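Local atomic coordinates of putative cytochrome P450 154A1 (Streptomyces coelicolor, PDB entry 1ODO), a protein that is a putative cytochrome P450 of unestablished specific role that holds an iron protoporphyrin IX in a mainly helical fold with a smaller beta region. Residues A[74-79]-A[292-297]; A[61-66]-A[83-88]; A[56-61]-A[299-304]; A[22-27]-A[31-36]. One frame throughout, in Å; residues are numbered along the deposited sequence.

Contact 1: residues A[74-79]-A[292-297]. With HEM (protoporphyrin IX containing Fe), chain B.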
# COMPACT_ATOMS: atom_id res chain seq x y z
N GLY A 74 6.72 -22.41 6.26
CA GLY A 74 6.87 -23.33 5.14
C GLY A 74 5.59 -23.69 4.41
O GLY A 74 5.64 -24.25 3.31
N THR A 75 4.43 -23.37 4.98
CA THR A 75 3.16 -23.69 4.34
C THR A 75 2.27 -22.51 3.96
O THR A 75 1.44 -22.63 3.06
CB THR A 75 2.32 -24.62 5.23
OG1 THR A 75 2.04 -23.97 6.47
CG2 THR A 75 3.08 -25.92 5.49
N TRP A 76 2.43 -21.38 4.64
CA TRP A 76 1.61 -20.21 4.35
C TRP A 76 2.04 -19.45 3.10
O TRP A 76 3.19 -19.04 2.97
CB TRP A 76 1.62 -19.27 5.55
CG TRP A 76 0.51 -18.26 5.58
CD1 TRP A 76 -0.79 -18.45 5.21
CD2 TRP A 76 0.57 -16.94 6.15
NE1 TRP A 76 -1.55 -17.34 5.51
CE2 TRP A 76 -0.73 -16.40 6.09
CE3 TRP A 76 1.60 -16.17 6.70
CZ2 TRP A 76 -1.04 -15.13 6.58
CZ3 TRP A 76 1.30 -14.90 7.18
CH2 TRP A 76 -0.01 -14.39 7.12
N PRO A 77 1.11 -19.24 2.16
CA PRO A 77 1.41 -18.52 0.92
C PRO A 77 1.83 -17.07 1.16
O PRO A 77 2.47 -16.47 0.31
CB PRO A 77 0.10 -18.62 0.13
CG PRO A 77 -0.47 -19.93 0.58
CD PRO A 77 -0.23 -19.87 2.08
N LEU A 78 1.46 -16.52 2.31
CA LEU A 78 1.82 -15.13 2.63
C LEU A 78 3.04 -15.02 3.53
O LEU A 78 3.29 -13.96 4.12
CB LEU A 78 0.64 -14.43 3.31
CG LEU A 78 -0.69 -14.37 2.54
CD1 LEU A 78 -1.67 -13.49 3.29
CD2 LEU A 78 -0.45 -13.83 1.14
N ALA A 79 3.82 -16.09 3.63
CA ALA A 79 5.01 -16.12 4.46
C ALA A 79 5.96 -14.94 4.30
O ALA A 79 6.51 -14.44 5.28
CB ALA A 79 5.77 -17.43 4.23
N LEU A 292 -3.59 -5.61 6.89
CA LEU A 292 -2.14 -5.65 7.03
C LEU A 292 -1.59 -6.81 7.86
O LEU A 292 -1.69 -6.81 9.08
CB LEU A 292 -1.65 -4.32 7.62
CG LEU A 292 -0.18 -3.88 7.48
CD1 LEU A 292 0.74 -4.78 8.28
CD2 LEU A 292 0.19 -3.88 6.00
N PRO A 293 -1.02 -7.82 7.20
CA PRO A 293 -0.46 -8.96 7.93
C PRO A 293 0.98 -8.56 8.31
O PRO A 293 1.71 -8.04 7.47
CB PRO A 293 -0.50 -10.08 6.90
CG PRO A 293 -0.26 -9.36 5.62
CD PRO A 293 -1.08 -8.10 5.75
N LEU A 294 1.39 -8.77 9.56
CA LEU A 294 0.57 -9.36 10.61
C LEU A 294 1.24 -8.91 11.92
O LEU A 294 2.41 -8.53 11.92
CB LEU A 294 0.61 -10.88 10.49
CG LEU A 294 -0.43 -11.73 11.24
CD1 LEU A 294 -1.83 -11.37 10.75
CD2 LEU A 294 -0.14 -13.22 10.99
N ARG A 295 0.49 -8.93 13.01
CA ARG A 295 1.03 -8.53 14.31
C ARG A 295 0.75 -9.64 15.31
O ARG A 295 -0.09 -10.50 15.05
CB ARG A 295 0.42 -7.21 14.77
CG ARG A 295 1.07 -5.99 14.12
CD ARG A 295 0.42 -4.70 14.60
NE ARG A 295 1.20 -3.52 14.24
CZ ARG A 295 1.25 -2.97 13.03
NH1 ARG A 295 0.56 -3.49 12.02
NH2 ARG A 295 1.99 -1.89 12.83
N TYR A 296 1.44 -9.62 16.44
CA TYR A 296 1.25 -10.65 17.46
C TYR A 296 1.20 -10.06 18.86
O TYR A 296 1.83 -9.05 19.15
CB TYR A 296 2.37 -11.68 17.37
CG TYR A 296 2.82 -11.89 15.94
CD1 TYR A 296 3.87 -11.15 15.40
CD2 TYR A 296 2.09 -12.72 15.09
CE1 TYR A 296 4.18 -11.23 14.04
CE2 TYR A 296 2.38 -12.80 13.73
CZ TYR A 296 3.42 -12.05 13.21
OH TYR A 296 3.67 -12.09 11.86
N ALA A 297 0.44 -10.71 19.74
CA ALA A 297 0.32 -10.25 21.11
C ALA A 297 1.54 -10.74 21.90
O ALA A 297 1.80 -11.94 21.97
CB ALA A 297 -0.96 -10.79 21.74
CHA HEM B . 4.29 0.64 5.66
CHB HEM B . 7.02 2.63 2.23
CHC HEM B . 3.05 3.90 -0.21
CHD HEM B . 0.34 1.89 3.21
C1A HEM B . 5.39 1.07 4.96
C2A HEM B . 6.79 0.90 5.36
C3A HEM B . 7.55 1.44 4.40
C4A HEM B . 6.66 1.99 3.38
CMA HEM B . 9.08 1.51 4.34
CAA HEM B . 7.24 0.19 6.66
CBA HEM B . 7.21 1.17 7.85
CGA HEM B . 7.63 0.57 9.19
O1A HEM B . 7.29 -0.64 9.40
O2A HEM B . 8.25 1.29 9.98
C1B HEM B . 6.19 3.14 1.27
C2B HEM B . 6.65 3.80 0.06
C3B HEM B . 5.53 4.17 -0.64
C4B HEM B . 4.38 3.73 0.13
CMB HEM B . 8.13 4.02 -0.32
CAB HEM B . 5.42 4.90 -1.99
CBB HEM B . 5.95 6.34 -1.98
C1C HEM B . 1.96 3.46 0.53
C2C HEM B . 0.56 3.66 0.12
C3C HEM B . -0.21 3.09 1.08
C4C HEM B . 0.70 2.55 2.07
CMC HEM B . 0.14 4.38 -1.20
CAC HEM B . -1.75 2.95 1.20
CBC HEM B . -2.58 4.21 0.94
C1D HEM B . 1.16 1.37 4.18
C2D HEM B . 0.73 0.65 5.36
C3D HEM B . 1.83 0.29 6.04
C4D HEM B . 2.97 0.79 5.30
CMD HEM B . -0.75 0.37 5.71
CAD HEM B . 1.87 -0.52 7.35
CBD HEM B . 1.37 0.15 8.63
CGD HEM B . 1.45 -0.88 9.73
O1D HEM B . 0.40 -1.35 10.18
O2D HEM B . 2.60 -1.24 10.08
NA HEM B . 5.35 1.75 3.77
NB HEM B . 4.80 3.10 1.29
NC HEM B . 2.01 2.79 1.73
ND HEM B . 2.55 1.44 4.14
FE HEM B . 3.67 2.28 2.75
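Trp76 opens a type I turn that ends at Ala79 and faces Pro293 and Leu294 on strand 292-297. Ala79 N closes the turn by donating to Trp76 O at 3.1 Å. The peptide bond between Pro293 and Leu294 is cis, and these consecutive residues both direct their side chains toward the turn, where a regular strand would alternate them. The indole reaches across with CG anti to the backbone N (chi1 -162°). Its far corner, Trp76 CH2, meets Leu294 CD2 at 4.0 Å and Pro293 CB at 4.3 Å. Both approach the ring obliquely, and the contact is apolar. Within the turn, Leu78 CB lies over the centre of the indole and backs one face. Trp76 NE1 is held by Val35 O. Arg295 NH1 donates to haem O1D at 2.8 Å and Arg295 NH2 to haem O2D at 2.9 Å; the propionate carboxylate carbon lies in the guanidinium plane, at its edge. Val82 of helix 80-83 packs on both Trp76 and Leu294, and Trp81 of that helix touches Pro293. Strand 292-297 runs between strands 314-317 and 58-59, antiparallel to both, and joins the sheet to the haem pocket.

Contact 2: residues A[61-66]-A[83-88]. With HEM (protoporphyrin IX containing Fe), chain B; PIM (4-phenyl-1H-imidazole), chain C.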
# COMPACT_ATOMS: atom_id res chain seq x y z
N ASP A 61 7.27 -8.54 14.98
CA ASP A 61 8.40 -9.48 14.93
C ASP A 61 7.94 -10.91 15.19
O ASP A 61 7.88 -11.34 16.34
CB ASP A 61 9.46 -9.07 15.96
CG ASP A 61 10.76 -9.85 15.82
OD1 ASP A 61 10.75 -10.95 15.24
OD2 ASP A 61 11.80 -9.35 16.30
N ALA A 62 7.61 -11.62 14.12
CA ALA A 62 7.14 -13.00 14.21
C ALA A 62 8.18 -13.94 14.81
O ALA A 62 7.87 -14.80 15.63
CB ALA A 62 6.74 -13.51 12.82
N ARG A 63 9.43 -13.77 14.38
CA ARG A 63 10.52 -14.60 14.87
C ARG A 63 10.59 -14.57 16.40
O ARG A 63 10.76 -15.61 17.04
CB ARG A 63 11.83 -14.09 14.27
CG ARG A 63 13.01 -15.00 14.44
CD ARG A 63 14.14 -14.62 13.48
NE ARG A 63 13.78 -14.82 12.08
CZ ARG A 63 13.10 -13.95 11.33
NH1 ARG A 63 12.71 -12.79 11.85
NH2 ARG A 63 12.82 -14.23 10.07
N ALA A 64 10.42 -13.39 16.98
CA ALA A 64 10.47 -13.26 18.42
C ALA A 64 9.15 -13.43 19.17
O ALA A 64 9.13 -13.96 20.29
CB ALA A 64 11.09 -11.91 18.79
N HIS A 65 8.05 -13.01 18.56
CA HIS A 65 6.76 -13.11 19.23
C HIS A 65 5.64 -14.01 18.70
O HIS A 65 4.53 -13.98 19.24
CB HIS A 65 6.23 -11.69 19.44
CG HIS A 65 7.21 -10.78 20.11
ND1 HIS A 65 7.69 -11.01 21.38
CD2 HIS A 65 7.80 -9.64 19.69
CE1 HIS A 65 8.54 -10.06 21.71
NE2 HIS A 65 8.63 -9.21 20.70
N TRP A 66 5.90 -14.79 17.65
CA TRP A 66 4.86 -15.67 17.11
C TRP A 66 5.36 -17.11 17.18
O TRP A 66 6.13 -17.56 16.33
CB TRP A 66 4.53 -15.29 15.66
CG TRP A 66 3.31 -16.00 15.11
CD1 TRP A 66 2.31 -16.58 15.84
CD2 TRP A 66 2.93 -16.12 13.73
NE1 TRP A 66 1.32 -17.05 15.00
CE2 TRP A 66 1.68 -16.77 13.70
CE3 TRP A 66 3.52 -15.72 12.53
CZ2 TRP A 66 1.01 -17.04 12.50
CZ3 TRP A 66 2.85 -15.99 11.33
CH2 TRP A 66 1.61 -16.65 11.33
N ALA A 83 8.20 -13.09 7.04
CA ALA A 83 9.51 -13.71 7.09
C ALA A 83 10.69 -12.81 6.76
O ALA A 83 11.84 -13.15 7.08
CB ALA A 83 9.53 -14.96 6.19
N VAL A 84 10.43 -11.68 6.11
CA VAL A 84 11.52 -10.76 5.76
C VAL A 84 12.15 -10.21 7.02
O VAL A 84 11.56 -10.26 8.10
CB VAL A 84 11.03 -9.56 4.91
CG1 VAL A 84 10.63 -10.02 3.51
CG2 VAL A 84 9.85 -8.88 5.60
N GLU A 85 13.37 -9.70 6.89
CA GLU A 85 14.09 -9.13 8.01
C GLU A 85 14.36 -7.67 7.69
O GLU A 85 15.41 -7.32 7.16
CB GLU A 85 15.42 -9.86 8.23
CG GLU A 85 15.27 -11.32 8.61
CD GLU A 85 16.61 -12.02 8.74
OE1 GLU A 85 17.42 -11.59 9.59
OE2 GLU A 85 16.85 -12.99 7.98
N ASN A 86 13.38 -6.82 7.98
CA ASN A 86 13.50 -5.39 7.73
C ASN A 86 12.65 -4.65 8.76
O ASN A 86 12.15 -5.26 9.70
CB ASN A 86 13.07 -5.04 6.29
CG ASN A 86 11.68 -5.54 5.97
OD1 ASN A 86 10.81 -5.59 6.84
ND2 ASN A 86 11.45 -5.90 4.70
N MET A 87 12.49 -3.34 8.59
CA MET A 87 11.69 -2.58 9.54
C MET A 87 10.24 -3.05 9.63
O MET A 87 9.61 -2.92 10.68
CB MET A 87 11.72 -1.09 9.18
CG MET A 87 10.88 -0.73 7.96
SD MET A 87 10.98 1.03 7.57
CE MET A 87 12.43 1.05 6.49
N PHE A 88 9.73 -3.61 8.54
CA PHE A 88 8.36 -4.11 8.47
C PHE A 88 8.08 -5.26 9.45
O PHE A 88 6.92 -5.53 9.79
CB PHE A 88 8.05 -4.57 7.04
CG PHE A 88 6.58 -4.77 6.74
CD1 PHE A 88 5.74 -3.68 6.56
CD2 PHE A 88 6.06 -6.06 6.63
CE1 PHE A 88 4.39 -3.87 6.26
CE2 PHE A 88 4.71 -6.25 6.33
CZ PHE A 88 3.87 -5.16 6.15
CHA HEM B . 4.29 0.64 5.66
CHB HEM B . 7.02 2.63 2.23
CHC HEM B . 3.05 3.90 -0.21
CHD HEM B . 0.34 1.89 3.21
C1A HEM B . 5.39 1.07 4.96
C2A HEM B . 6.79 0.90 5.36
C3A HEM B . 7.55 1.44 4.40
C4A HEM B . 6.66 1.99 3.38
CMA HEM B . 9.08 1.51 4.34
CAA HEM B . 7.24 0.19 6.66
CBA HEM B . 7.21 1.17 7.85
CGA HEM B . 7.63 0.57 9.19
O1A HEM B . 7.29 -0.64 9.40
O2A HEM B . 8.25 1.29 9.98
C1B HEM B . 6.19 3.14 1.27
C2B HEM B . 6.65 3.80 0.06
C3B HEM B . 5.53 4.17 -0.64
C4B HEM B . 4.38 3.73 0.13
CMB HEM B . 8.13 4.02 -0.32
CAB HEM B . 5.42 4.90 -1.99
CBB HEM B . 5.95 6.34 -1.98
C1C HEM B . 1.96 3.46 0.53
C2C HEM B . 0.56 3.66 0.12
C3C HEM B . -0.21 3.09 1.08
C4C HEM B . 0.70 2.55 2.07
CMC HEM B . 0.14 4.38 -1.20
CAC HEM B . -1.75 2.95 1.20
CBC HEM B . -2.58 4.21 0.94
C1D HEM B . 1.16 1.37 4.18
C2D HEM B . 0.73 0.65 5.36
C3D HEM B . 1.83 0.29 6.04
C4D HEM B . 2.97 0.79 5.30
CMD HEM B . -0.75 0.37 5.71
CAD HEM B . 1.87 -0.52 7.35
CBD HEM B . 1.37 0.15 8.63
CGD HEM B . 1.45 -0.88 9.73
O1D HEM B . 0.40 -1.35 10.18
O2D HEM B . 2.60 -1.24 10.08
NA HEM B . 5.35 1.75 3.77
NB HEM B . 4.80 3.10 1.29
NC HEM B . 2.01 2.79 1.73
ND HEM B . 2.55 1.44 4.14
FE HEM B . 3.67 2.28 2.75
N1 PIM C . 3.55 -1.32 0.24
C2 PIM C . 3.27 0.01 0.50
N3 PIM C . 3.73 0.29 1.62
C4 PIM C . 4.32 -0.77 2.15
C5 PIM C . 4.22 -1.79 1.30
C6 PIM C . 4.71 -3.21 1.41
C7 PIM C . 5.03 -3.91 0.20
C8 PIM C . 5.50 -5.28 0.30
C9 PIM C . 5.64 -5.86 1.58
C10 PIM C . 5.32 -5.16 2.77
C11 PIM C . 4.85 -3.81 2.64
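Arg63 bends back to Ala83 and Glu85 through two torsions. CG is anti to the backbone N (chi1 -167°), which carries the chain off helix 62-65, and a turn at chi3 (-65°) swings the guanidinium over the loop. Glu85 places CG beside its backbone N and runs out extended. The two side chains cross at about a right angle. Arg63 NH2 donates to Ala83 O at 3.3 Å, a weak bond with an N-H...O angle of 138°. The oxygen lies at the guanidinium edge, in its plane. Ala83 is the last residue of helix 80-83, so the positive group probably suits the negative end of that helix. Glu85 CG lies over one guanidinium face, 4.1 Å from Arg63 NH2. The carboxylate itself stays farther off, with Arg63 NH2 and Glu85 OE2 4.7 Å apart, and makes no salt bridge.

Asp61 is the N-cap of helix 62-65: Ala64 N donates to Asp61 OD1 at 3.0 Å, meeting it from above the carboxylate plane. On the other segment, Glu85 N and Asn86 ND2 are both held by Asp234 of helix 229-244.

The loop then turns inward to the haem. Phe88 offers a ring face to 4-phenyl-1H-imidazole, whose C10 sits 3.6 Å above the ring plane; the phenyl ring stands nearly perpendicular to it. The imidazole N3 binds the haem iron at 2.3 Å. Phe88 lines the ligand pocket from the propionate side of the haem, its edge toward CAA, in a P450 site with an azole nitrogen as sixth iron ligand.

Contact 3: residues A[56-61]-A[299-304]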
# COMPACT_ATOMS: atom_id res chain seq x y z
N SER A 56 3.19 -1.51 23.68
CA SER A 56 4.43 -2.26 23.76
C SER A 56 4.11 -3.75 23.75
O SER A 56 4.99 -4.58 23.50
CB SER A 56 5.17 -1.91 25.06
OG SER A 56 6.37 -2.64 25.17
N ASP A 57 2.85 -4.09 24.00
CA ASP A 57 2.42 -5.49 24.03
C ASP A 57 2.02 -6.09 22.68
O ASP A 57 1.54 -7.22 22.63
CB ASP A 57 1.27 -5.66 25.02
CG ASP A 57 1.65 -5.24 26.42
OD1 ASP A 57 2.77 -5.58 26.86
OD2 ASP A 57 0.83 -4.57 27.09
N VAL A 58 2.22 -5.34 21.61
CA VAL A 58 1.89 -5.81 20.27
C VAL A 58 3.16 -5.70 19.44
O VAL A 58 3.89 -4.70 19.54
CB VAL A 58 0.76 -4.96 19.65
CG1 VAL A 58 0.52 -5.37 18.21
CG2 VAL A 58 -0.52 -5.14 20.48
N SER A 59 3.43 -6.71 18.62
CA SER A 59 4.63 -6.72 17.79
C SER A 59 4.46 -7.25 16.36
O SER A 59 3.53 -8.00 16.07
CB SER A 59 5.69 -7.57 18.50
OG SER A 59 6.76 -7.92 17.64
N LYS A 60 5.39 -6.85 15.50
CA LYS A 60 5.39 -7.27 14.10
C LYS A 60 6.54 -8.26 13.90
O LYS A 60 6.77 -8.75 12.80
CB LYS A 60 5.62 -6.08 13.16
CG LYS A 60 4.51 -5.03 13.16
CD LYS A 60 4.49 -4.26 11.84
CE LYS A 60 4.01 -5.16 10.70
NZ LYS A 60 4.32 -4.61 9.35
N ASP A 61 7.27 -8.54 14.98
CA ASP A 61 8.40 -9.48 14.93
C ASP A 61 7.94 -10.91 15.19
O ASP A 61 7.88 -11.34 16.34
CB ASP A 61 9.46 -9.07 15.96
CG ASP A 61 10.76 -9.85 15.82
OD1 ASP A 61 10.75 -10.95 15.24
OD2 ASP A 61 11.80 -9.35 16.30
N THR A 299 1.81 -10.33 25.03
CA THR A 299 1.23 -10.79 26.28
C THR A 299 -0.28 -10.81 26.08
O THR A 299 -0.78 -10.30 25.08
CB THR A 299 1.58 -9.84 27.44
OG1 THR A 299 1.17 -10.42 28.69
CG2 THR A 299 0.88 -8.50 27.26
N ASP A 300 -1.02 -11.41 27.01
CA ASP A 300 -2.47 -11.46 26.88
C ASP A 300 -3.01 -10.03 26.80
O ASP A 300 -2.53 -9.15 27.52
CB ASP A 300 -3.11 -12.15 28.09
CG ASP A 300 -2.98 -13.66 28.05
OD1 ASP A 300 -2.42 -14.22 27.08
OD2 ASP A 300 -3.44 -14.30 29.02
N ILE A 301 -3.99 -9.81 25.93
CA ILE A 301 -4.59 -8.50 25.76
C ILE A 301 -6.11 -8.62 25.87
O ILE A 301 -6.73 -9.43 25.18
CB ILE A 301 -4.24 -7.89 24.39
CG1 ILE A 301 -2.72 -7.72 24.27
CG2 ILE A 301 -4.96 -6.55 24.21
CD1 ILE A 301 -2.26 -7.27 22.90
N ALA A 302 -6.72 -7.79 26.72
CA ALA A 302 -8.17 -7.82 26.91
C ALA A 302 -8.91 -7.09 25.79
O ALA A 302 -8.53 -5.98 25.40
CB ALA A 302 -8.53 -7.20 28.26
N LEU A 303 -9.96 -7.71 25.28
CA LEU A 303 -10.77 -7.12 24.22
C LEU A 303 -11.96 -6.44 24.88
O LEU A 303 -12.35 -6.80 25.99
CB LEU A 303 -11.25 -8.19 23.24
CG LEU A 303 -10.20 -8.76 22.29
CD1 LEU A 303 -10.80 -9.91 21.51
CD2 LEU A 303 -9.73 -7.66 21.34
N PRO A 304 -12.58 -5.46 24.20
CA PRO A 304 -13.73 -4.74 24.75
C PRO A 304 -14.90 -5.61 25.21
O PRO A 304 -15.65 -5.21 26.10
CB PRO A 304 -14.13 -3.80 23.61
CG PRO A 304 -12.81 -3.52 22.94
CD PRO A 304 -12.18 -4.89 22.89
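Thr299 lays its methyl group over the flat face of the Asp57 carboxylate. Thr299 CG2 stands 3.5 Å from Asp57 CG, almost straight above it, and 3.6 Å from Asp57 CB. The two side chains cross obliquely. With OG1 turned anti to the backbone N (chi1 -172°), CG2 falls between the N and the carbonyl carbon, and this branch faces the acid. No hydrogen bond joins the two segments. Their backbones come nearest here, with Asp57 CA and Thr299 CA 5.9 Å apart.

The second meeting is apolar. Ile301 reaches out with CG1 beside its backbone N and CD1 extended beyond it (chi2 174°). Its end, Ile301 CD1, meets Val58 CG2 at 3.7 Å, and the two side chains cross at about a right angle. The same methyl also lies 3.8 Å from Asp57 O. Ile301 CD1 thus touches both the valine branch and the carbonyl just before it. The contact is partly buried: Val58 is enclosed, while Asp57 and Thr299 stay nearer the surface.

Leu52 of helix 46-52 packs on both Val58 and Ile301 and completes this small apolar patch. Asp57 and Ser59 make backbone hydrogen bonds with Val298 and Tyr296, which place strand 58-59 at the rim of the main sheet, beside strand 292-297. Ile301 pairs with Ile309, in the hairpin formed by strands 301-302 and 308-309. The contact therefore joins an edge strand of the main sheet to a separate two-stranded hairpin, with helix 46-52 against both.

Contact 4: residues A[22-27]-A[31-36]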
# COMPACT_ATOMS: atom_id res chain seq x y z
N ARG A 22 -18.71 -4.86 5.94
CA ARG A 22 -19.89 -5.05 6.77
C ARG A 22 -19.86 -6.35 7.56
O ARG A 22 -20.16 -6.36 8.75
CB ARG A 22 -21.15 -5.00 5.91
CG ARG A 22 -21.22 -3.75 5.05
CD ARG A 22 -22.53 -3.67 4.28
NE ARG A 22 -22.53 -2.53 3.35
CZ ARG A 22 -22.28 -1.27 3.71
NH1 ARG A 22 -22.02 -0.98 4.98
NH2 ARG A 22 -22.29 -0.31 2.80
N THR A 23 -19.48 -7.43 6.90
CA THR A 23 -19.41 -8.73 7.55
C THR A 23 -18.43 -8.71 8.72
O THR A 23 -18.71 -9.24 9.80
CB THR A 23 -19.01 -9.82 6.55
OG1 THR A 23 -19.94 -9.82 5.45
CG2 THR A 23 -19.02 -11.19 7.21
N LEU A 24 -17.27 -8.09 8.51
CA LEU A 24 -16.28 -8.02 9.58
C LEU A 24 -16.76 -7.16 10.73
O LEU A 24 -16.67 -7.55 11.89
CB LEU A 24 -14.96 -7.47 9.04
CG LEU A 24 -14.09 -8.43 8.22
CD1 LEU A 24 -12.96 -7.65 7.54
CD2 LEU A 24 -13.52 -9.51 9.14
N ARG A 25 -17.28 -5.97 10.42
CA ARG A 25 -17.76 -5.09 11.48
C ARG A 25 -18.97 -5.66 12.23
O ARG A 25 -19.30 -5.22 13.33
CB ARG A 25 -18.07 -3.69 10.92
CG ARG A 25 -16.81 -2.88 10.55
CD ARG A 25 -17.08 -1.39 10.67
NE ARG A 25 -18.27 -1.03 9.91
CZ ARG A 25 -18.28 -0.73 8.62
NH1 ARG A 25 -17.15 -0.72 7.92
NH2 ARG A 25 -19.44 -0.48 8.01
N GLU A 26 -19.61 -6.66 11.63
CA GLU A 26 -20.77 -7.31 12.24
C GLU A 26 -20.33 -8.05 13.51
O GLU A 26 -21.13 -8.31 14.41
CB GLU A 26 -21.36 -8.29 11.23
CG GLU A 26 -22.61 -9.01 11.65
CD GLU A 26 -23.09 -9.98 10.57
OE1 GLU A 26 -23.08 -9.59 9.38
OE2 GLU A 26 -23.49 -11.11 10.91
N GLY A 27 -19.05 -8.39 13.57
CA GLY A 27 -18.53 -9.10 14.73
C GLY A 27 -18.08 -8.22 15.89
O GLY A 27 -17.52 -8.71 16.87
N THR A 31 -12.80 -9.70 15.25
CA THR A 31 -13.35 -10.99 14.84
C THR A 31 -12.22 -11.95 14.48
O THR A 31 -11.24 -11.56 13.84
CB THR A 31 -14.26 -10.86 13.60
OG1 THR A 31 -15.37 -10.00 13.88
CG2 THR A 31 -14.80 -12.24 13.19
N TRP A 32 -12.37 -13.21 14.89
CA TRP A 32 -11.38 -14.24 14.61
C TRP A 32 -11.62 -14.63 13.14
O TRP A 32 -12.72 -15.07 12.79
CB TRP A 32 -11.62 -15.44 15.54
CG TRP A 32 -10.57 -16.52 15.52
CD1 TRP A 32 -10.77 -17.84 15.22
CD2 TRP A 32 -9.19 -16.40 15.89
NE1 TRP A 32 -9.60 -18.55 15.39
CE2 TRP A 32 -8.62 -17.69 15.80
CE3 TRP A 32 -8.38 -15.33 16.29
CZ2 TRP A 32 -7.27 -17.94 16.09
CZ3 TRP A 32 -7.04 -15.58 16.58
CH2 TRP A 32 -6.50 -16.87 16.49
N VAL A 33 -10.62 -14.44 12.29
CA VAL A 33 -10.76 -14.76 10.88
C VAL A 33 -9.67 -15.69 10.37
O VAL A 33 -8.70 -15.98 11.07
CB VAL A 33 -10.74 -13.48 10.00
CG1 VAL A 33 -11.83 -12.51 10.43
CG2 VAL A 33 -9.36 -12.81 10.10
N ASP A 34 -9.84 -16.16 9.14
CA ASP A 34 -8.87 -17.04 8.52
C ASP A 34 -8.29 -16.31 7.31
O ASP A 34 -9.03 -15.86 6.44
CB ASP A 34 -9.53 -18.34 8.06
CG ASP A 34 -8.58 -19.25 7.32
OD1 ASP A 34 -8.20 -20.30 7.88
OD2 ASP A 34 -8.19 -18.91 6.19
N VAL A 35 -6.97 -16.17 7.28
CA VAL A 35 -6.29 -15.49 6.19
C VAL A 35 -5.41 -16.53 5.51
O VAL A 35 -4.29 -16.79 5.94
CB VAL A 35 -5.41 -14.33 6.71
CG1 VAL A 35 -4.74 -13.61 5.54
CG2 VAL A 35 -6.27 -13.36 7.50
N LEU A 36 -5.94 -17.14 4.45
CA LEU A 36 -5.22 -18.17 3.70
C LEU A 36 -4.66 -19.29 4.59
O LEU A 36 -3.53 -19.73 4.42
CB LEU A 36 -4.09 -17.53 2.88
CG LEU A 36 -4.54 -16.88 1.56
CD1 LEU A 36 -5.35 -15.62 1.84
CD2 LEU A 36 -3.32 -16.53 0.72
O HOH W 1 -17.45 -10.70 11.74
O HOH W 2 -14.77 -7.39 13.85
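Leu24 and Thr31 come together where helix 17-25 gives way to the loop before strand 30-35, and Leu24 also packs on Val33. Leu24 CD2 meets Val33 CG1 at 3.7 Å, the two side chains crossing at about a right angle. Leu24 has CG beside its backbone N and a nearly straight continuation (chi2 169°), which carries CD2 to the strand although its CB bond does not aim there. Thr31 OG1 sits 3.4 Å from Gly27 CA, and with no side chain on the glycine the hydroxyl can come this close.

Two waters tie the same hydroxyl to the helix backbone. Water 2 accepts from Thr31 OG1 at 2.7 Å and donates to Leu24 O at 2.7 Å. Water 1 donates to Thr31 OG1 at 3.1 Å and to Thr23 O at 2.7 Å. The hydroxyl thus gives one hydrogen bond and receives another, and the carbonyls of Thr23 and Leu24 are bridged to the strand. Leu24 O also accepts from Gly27 N at 3.0 Å, a bond between residues three apart.

Farther out, Leu8 of strand 8-9 touches Thr23, Leu24 and Val33, and Ser42 of strand 38-43 touches Leu24 and Val33. These hold the apolar pair from the sheet side. Arg22 forms a salt bridge with Asp333, and Thr23 OG1 bonds to Thr19 O one turn back. Strand 8-9, helix 17-25 and strand 30-35 form a beta-alpha-beta crossover: the helix packs on the sheet, with strand 30-35 parallel to 8-9 and antiparallel to 38-43.

Contact 4 closes first, between residues 22 and 36. Contact 3 then opens at 56-61 and spans both contact 1 and contact 2 before closing at 299-304; it shares Asp61 with contact 2. The segments of contacts 1 and 2 alternate along the chain. Their centres are 10 Å apart, they meet where Tyr296 stacks on Trp66, and both reach the haem. Contacts 3 and 4 are each 16 Å from contact 1 between centres. Contacts 2 and 4 are farther apart, at 24 Å. Contacts 1, 3 and 4 tie distant parts of the chain to the main sheet, and contacts 1 and 2 link that region to the haem.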